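Local coordinates for putative cytoplasmic protein (Salmonella typhimurium LT2, PDB 2Q02) that is of uncertain function but binds zinc on a xylose isomerase-like TIM barrel, a family generally assigned isomerase activity, at residues G64-T69 with G98-V103; V117-I122 with I158-S163. One frame throughout, in Å; residues are numbered along the deposited sequence.

Interaction 1: G64-T69 with G98-V103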
loop_
_atom_site.group_PDB
_atom_site.type_symbol
_atom_site.label_atom_id
_atom_site.label_comp_id
_atom_site.label_asym_id
_atom_site.label_seq_id
_atom_site.Cartn_x
_atom_site.Cartn_y
_atom_site.Cartn_z
ATOM N N GLY A 64 2.797 -8.590 -19.066
ATOM C CA GLY A 64 2.662 -9.716 -18.148
ATOM C C GLY A 64 2.534 -9.334 -16.679
ATOM O O GLY A 64 3.102 -9.997 -15.809
ATOM N N LEU A 65 1.775 -8.269 -16.404
ATOM C CA LEU A 65 1.651 -7.702 -15.058
ATOM C C LEU A 65 0.272 -7.912 -14.489
ATOM O O LEU A 65 -0.729 -7.808 -15.205
ATOM C CB LEU A 65 1.925 -6.200 -15.061
ATOM C CG LEU A 65 3.237 -5.777 -15.716
ATOM C CD1 LEU A 65 3.380 -4.265 -15.648
ATOM C CD2 LEU A 65 4.432 -6.473 -15.074
ATOM N N GLU A 66 0.231 -8.218 -13.197
ATOM C CA GLU A 66 -0.993 -8.160 -12.403
ATOM C C GLU A 66 -1.058 -6.808 -11.709
ATOM O O GLU A 66 -0.128 -6.418 -11.024
ATOM C CB GLU A 66 -1.013 -9.272 -11.343
ATOM C CG GLU A 66 -1.940 -8.982 -10.149
ATOM C CD GLU A 66 -2.250 -10.207 -9.266
ATOM O OE1 GLU A 66 -1.305 -10.943 -8.865
ATOM O OE2 GLU A 66 -3.457 -10.413 -8.957
ATOM N N ILE A 67 -2.167 -6.097 -11.865
ATOM C CA ILE A 67 -2.405 -4.895 -11.082
ATOM C C ILE A 67 -3.000 -5.350 -9.753
ATOM O O ILE A 67 -4.141 -5.781 -9.705
ATOM C CB ILE A 67 -3.358 -3.932 -11.805
ATOM C CG1 ILE A 67 -2.730 -3.476 -13.127
ATOM C CG2 ILE A 67 -3.709 -2.733 -10.885
ATOM C CD1 ILE A 67 -3.670 -2.751 -14.045
ATOM N N VAL A 68 -2.225 -5.273 -8.681
ATOM C CA VAL A 68 -2.614 -5.880 -7.415
ATOM C C VAL A 68 -3.574 -4.987 -6.654
ATOM O O VAL A 68 -4.579 -5.471 -6.136
ATOM C CB VAL A 68 -1.395 -6.195 -6.504
ATOM C CG1 VAL A 68 -1.862 -6.782 -5.182
ATOM C CG2 VAL A 68 -0.379 -7.144 -7.217
ATOM N N THR A 69 -3.273 -3.697 -6.550
ATOM C CA THR A 69 -4.237 -2.787 -5.917
ATOM C C THR A 69 -4.358 -1.470 -6.626
ATOM O O THR A 69 -3.543 -1.125 -7.485
ATOM C CB THR A 69 -3.896 -2.437 -4.422
ATOM O OG1 THR A 69 -2.965 -1.349 -4.374
ATOM C CG2 THR A 69 -3.315 -3.625 -3.677
ATOM N N GLY A 98 -8.783 -4.325 -13.977
ATOM C CA GLY A 98 -8.511 -5.684 -13.512
ATOM C C GLY A 98 -7.736 -5.727 -12.198
ATOM O O GLY A 98 -7.033 -6.712 -11.916
ATOM N N ALA A 99 -7.867 -4.675 -11.387
ATOM C CA ALA A 99 -7.217 -4.633 -10.086
ATOM C C ALA A 99 -7.932 -5.560 -9.094
ATOM O O ALA A 99 -9.168 -5.612 -9.014
ATOM C CB ALA A 99 -7.170 -3.229 -9.552
ATOM N N ARG A 100 -7.129 -6.284 -8.337
ATOM C CA ARG A 100 -7.612 -7.269 -7.384
ATOM C C ARG A 100 -8.226 -6.606 -6.145
ATOM O O ARG A 100 -9.229 -7.065 -5.606
ATOM C CB ARG A 100 -6.408 -8.116 -6.941
ATOM C CG ARG A 100 -6.737 -9.269 -6.005
ATOM C CD ARG A 100 -5.579 -10.308 -6.004
ATOM N NE ARG A 100 -4.676 -10.173 -4.849
ATOM C CZ ARG A 100 -3.437 -10.657 -4.796
ATOM N NH1 ARG A 100 -2.888 -11.298 -5.826
ATOM N NH2 ARG A 100 -2.732 -10.490 -3.697
ATOM N N ALA A 101 -7.593 -5.532 -5.693
ATOM C CA ALA A 101 -7.939 -4.931 -4.425
ATOM C C ALA A 101 -7.979 -3.400 -4.535
ATOM O O ALA A 101 -7.354 -2.794 -5.441
ATOM C CB ALA A 101 -6.917 -5.361 -3.354
ATOM N N LEU A 102 -8.726 -2.788 -3.613
ATOM C CA LEU A 102 -8.692 -1.344 -3.433
ATOM C C LEU A 102 -8.331 -1.062 -1.974
ATOM O O LEU A 102 -8.839 -1.708 -1.028
ATOM C CB LEU A 102 -10.019 -0.692 -3.829
ATOM C CG LEU A 102 -10.310 0.782 -3.525
ATOM C CD1 LEU A 102 -9.429 1.689 -4.344
ATOM C CD2 LEU A 102 -11.750 1.085 -3.806
ATOM N N VAL A 103 -7.436 -0.090 -1.806
ATOM C CA VAL A 103 -6.922 0.270 -0.489
ATOM C C VAL A 103 -7.798 1.308 0.195
ATOM O O VAL A 103 -8.241 2.279 -0.429
ATOM C CB VAL A 103 -5.487 0.839 -0.600
ATOM C CG1 VAL A 103 -4.988 1.318 0.761
ATOM C CG2 VAL A 103 -4.545 -0.192 -1.173
#
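The carbonyl oxygen of Ile67 receives two neighbouring groups of the 98-103 segment. Arg100 N gives Ile67 O a weak hydrogen bond of 3.3 Å, and Ala99 CA turns its hydrogen to the same oxygen in a CA-H...O contact of nearly straight geometry, 161° at the hydrogen. One residue on, Val68 O takes a shorter but strongly bent bond from Ala101 N, 3.0 Å, which is also weak. In return Ala101 O accepts the CA hydrogen of Thr69 at a CA-O distance of 3.2 Å, where Thr69 and Ala101 form the parallel bridge. These bonds join the third and fourth strands of the eight-stranded TIM barrel, 66-73 and 101-104, which helix 81-97 connects in a beta-alpha-beta unit. Gly98, with positive phi, ends that helix in a Schellman motif and turns the chain toward strand 101-104. At the entry to the strands, Arg100 runs beside the Val68 side chain, both pointing the same way: CG lies anti to the backbone N (chi1 -176°), and a bend at chi3 helps bring NH1 3.3 Å from Glu66 OE2. This salt bridge includes a weak hydrogen bond, the carboxylate and guanidinium planes standing 76° apart. Val68 CG1 sits over one guanidinium face, offset toward its rim. Among the apolar groups, Ile67 CG2 meets Ala99 CB at 3.7 Å, while Thr69 CG2 touches Ala101 CB on the sheet face that both residues share. Thr69 OG1 is hydrogen-bonded to Glu37 OE2 of strand 35-39 and rests against Val103 CG2 at 3.8 Å; the Val103 side chain in turn touches the zinc ligand Glu139.

Interaction 2: V117-I122 with I158-S163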
loop_
_atom_site.group_PDB
_atom_site.type_symbol
_atom_site.label_atom_id
_atom_site.label_comp_id
_atom_site.label_asym_id
_atom_site.label_seq_id
_atom_site.Cartn_x
_atom_site.Cartn_y
_atom_site.Cartn_z
ATOM N N VAL A 117 -18.246 3.326 14.736
ATOM C CA VAL A 117 -18.406 3.952 13.423
ATOM C C VAL A 117 -17.469 3.313 12.382
ATOM O O VAL A 117 -17.879 3.085 11.252
ATOM C CB VAL A 117 -18.194 5.484 13.495
ATOM C CG1 VAL A 117 -18.107 6.111 12.128
ATOM C CG2 VAL A 117 -19.308 6.120 14.304
ATOM N N THR A 118 -16.216 3.035 12.750
ATOM C CA THR A 118 -15.301 2.333 11.843
ATOM C C THR A 118 -15.846 0.949 11.459
ATOM O O THR A 118 -15.799 0.562 10.305
ATOM C CB THR A 118 -13.825 2.212 12.417
ATOM O OG1 THR A 118 -13.222 3.501 12.494
ATOM C CG2 THR A 118 -12.920 1.361 11.542
ATOM N N VAL A 119 -16.327 0.198 12.438
ATOM C CA VAL A 119 -16.900 -1.119 12.185
ATOM C C VAL A 119 -18.093 -1.025 11.211
ATOM O O VAL A 119 -18.164 -1.784 10.223
ATOM C CB VAL A 119 -17.316 -1.797 13.499
ATOM C CG1 VAL A 119 -18.219 -2.976 13.243
ATOM C CG2 VAL A 119 -16.087 -2.260 14.250
ATOM N N GLU A 120 -19.023 -0.104 11.488
ATOM C CA GLU A 120 -20.113 0.161 10.563
ATOM C C GLU A 120 -19.611 0.486 9.149
ATOM O O GLU A 120 -20.165 0.019 8.156
ATOM C CB GLU A 120 -21.046 1.294 11.010
ATOM C CG GLU A 120 -22.426 1.224 10.326
ATOM C CD GLU A 120 -23.164 -0.120 10.599
ATOM O OE1 GLU A 120 -22.941 -0.715 11.694
ATOM O OE2 GLU A 120 -23.954 -0.587 9.734
ATOM N N ALA A 121 -18.561 1.278 9.044
ATOM C CA ALA A 121 -18.002 1.598 7.721
ATOM C C ALA A 121 -17.429 0.362 7.006
ATOM O O ALA A 121 -17.575 0.195 5.794
ATOM C CB ALA A 121 -16.926 2.697 7.826
ATOM N N ILE A 122 -16.764 -0.503 7.757
ATOM C CA ILE A 122 -16.214 -1.727 7.196
ATOM C C ILE A 122 -17.344 -2.624 6.699
ATOM O O ILE A 122 -17.228 -3.186 5.596
ATOM C CB ILE A 122 -15.288 -2.483 8.180
ATOM C CG1 ILE A 122 -14.009 -1.686 8.437
ATOM C CG2 ILE A 122 -14.885 -3.843 7.634
ATOM C CD1 ILE A 122 -13.231 -2.185 9.641
ATOM N N ILE A 158 -12.195 -5.488 11.853
ATOM C CA ILE A 158 -12.572 -6.279 10.674
ATOM C C ILE A 158 -13.327 -7.563 11.084
ATOM O O ILE A 158 -14.379 -7.894 10.508
ATOM C CB ILE A 158 -11.321 -6.569 9.778
ATOM C CG1 ILE A 158 -10.943 -5.284 9.021
ATOM C CG2 ILE A 158 -11.545 -7.698 8.776
ATOM C CD1 ILE A 158 -9.591 -5.304 8.351
ATOM N N ARG A 159 -12.806 -8.255 12.097
ATOM C CA ARG A 159 -13.473 -9.443 12.631
ATOM C C ARG A 159 -14.839 -9.129 13.209
ATOM O O ARG A 159 -15.790 -9.874 13.004
ATOM C CB ARG A 159 -12.640 -10.129 13.712
ATOM C CG ARG A 159 -11.331 -10.723 13.238
ATOM C CD ARG A 159 -10.796 -11.720 14.228
ATOM N NE ARG A 159 -10.457 -11.109 15.523
ATOM C CZ ARG A 159 -9.290 -10.529 15.827
ATOM N NH1 ARG A 159 -8.319 -10.438 14.930
ATOM N NH2 ARG A 159 -9.097 -10.030 17.042
ATOM N N GLU A 160 -14.945 -8.033 13.941
ATOM C CA GLU A 160 -16.218 -7.646 14.532
ATOM C C GLU A 160 -17.254 -7.300 13.457
ATOM O O GLU A 160 -18.445 -7.581 13.610
ATOM C CB GLU A 160 -15.964 -6.447 15.421
ATOM C CG GLU A 160 -17.093 -6.044 16.286
ATOM C CD GLU A 160 -16.713 -4.833 17.078
ATOM O OE1 GLU A 160 -15.570 -4.809 17.618
ATOM O OE2 GLU A 160 -17.557 -3.914 17.146
ATOM N N ALA A 161 -16.768 -6.716 12.365
ATOM C CA ALA A 161 -17.573 -6.418 11.185
ATOM C C ALA A 161 -17.980 -7.660 10.368
ATOM O O ALA A 161 -18.873 -7.579 9.511
ATOM C CB ALA A 161 -16.821 -5.439 10.288
ATOM N N GLY A 162 -17.349 -8.802 10.645
ATOM C CA GLY A 162 -17.586 -10.033 9.887
ATOM C C GLY A 162 -17.157 -9.899 8.426
ATOM O O GLY A 162 -17.797 -10.462 7.526
ATOM N N SER A 163 -16.072 -9.155 8.197
ATOM C CA SER A 163 -15.648 -8.767 6.859
ATOM C C SER A 163 -14.536 -9.661 6.327
ATOM O O SER A 163 -13.687 -10.126 7.079
ATOM C CB SER A 163 -15.144 -7.326 6.898
ATOM O OG SER A 163 -14.349 -6.993 5.761
#
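Ile122 of helix 115-130 packs on Ala161 in the last turn of helix 151-161; both helices belong to the outer layer of the TIM barrel. Its CB already lies 3.9 Å from Ala161 CB. From there the side chain forks. CG2, anti to the backbone N, touches both Ala161 CB at the end of the helix, at 3.7 Å, and Ser163 CB just after it, at 3.6 Å, with Ser163 OG close by as well. The other branch leaves through CG1, anti to the carbonyl carbon (chi1 -68°), and ends in CD1, which meets Ile158 CG1 at 3.9 Å and also approaches Ile158 N. The two isoleucine side chains cross at about a right angle, and those of Ile122 and Ile158 also touch Phe76 and Phe165, respectively. Gly162, with positive phi, closes the partner helix in a Schellman motif: Ser163 N bonds to Ile158 O, and Gly162 N to Arg159 O. The chain so turned brings Ser163 CB back against Ile122, while its hydroxyl is hydrogen-bonded to Ser126 OG of helix 115-130 and to Phe165 N. No hydrogen bond passes directly between 117-122 and 158-163, so the join rests on van der Waals contact, largely of apolar groups. One turn earlier, Val119 faces Ala161, with Val119 O 3.9 Å from Ala161 CB. Towards the exposed side, the extended Glu160 chain crosses Val119 at about a right angle and lays OE2 3.6 Å from Val119 CG2.

How the interactions relate
From the N terminus, strands 9-12 and 35-39 come first, and strand 66-73 then supplies the first half of interaction 1. The chain leaves through helix 81-97 and returns as strand 101-104, so that interaction 1 closes a 28-residue loop through the outer helix and pairs two strands of the barrel wall. Strand 101-104 leads on to helix 115-130, where interaction 2 opens; it closes after 35 intervening residues at the end of helix 151-161, once strand 135-138 has been laid down. The two loops run in series, neither nesting nor crossing. Interaction 1 ties strand to strand, interaction 2 helix to helix in the outer layer, with centres about 23 Å apart.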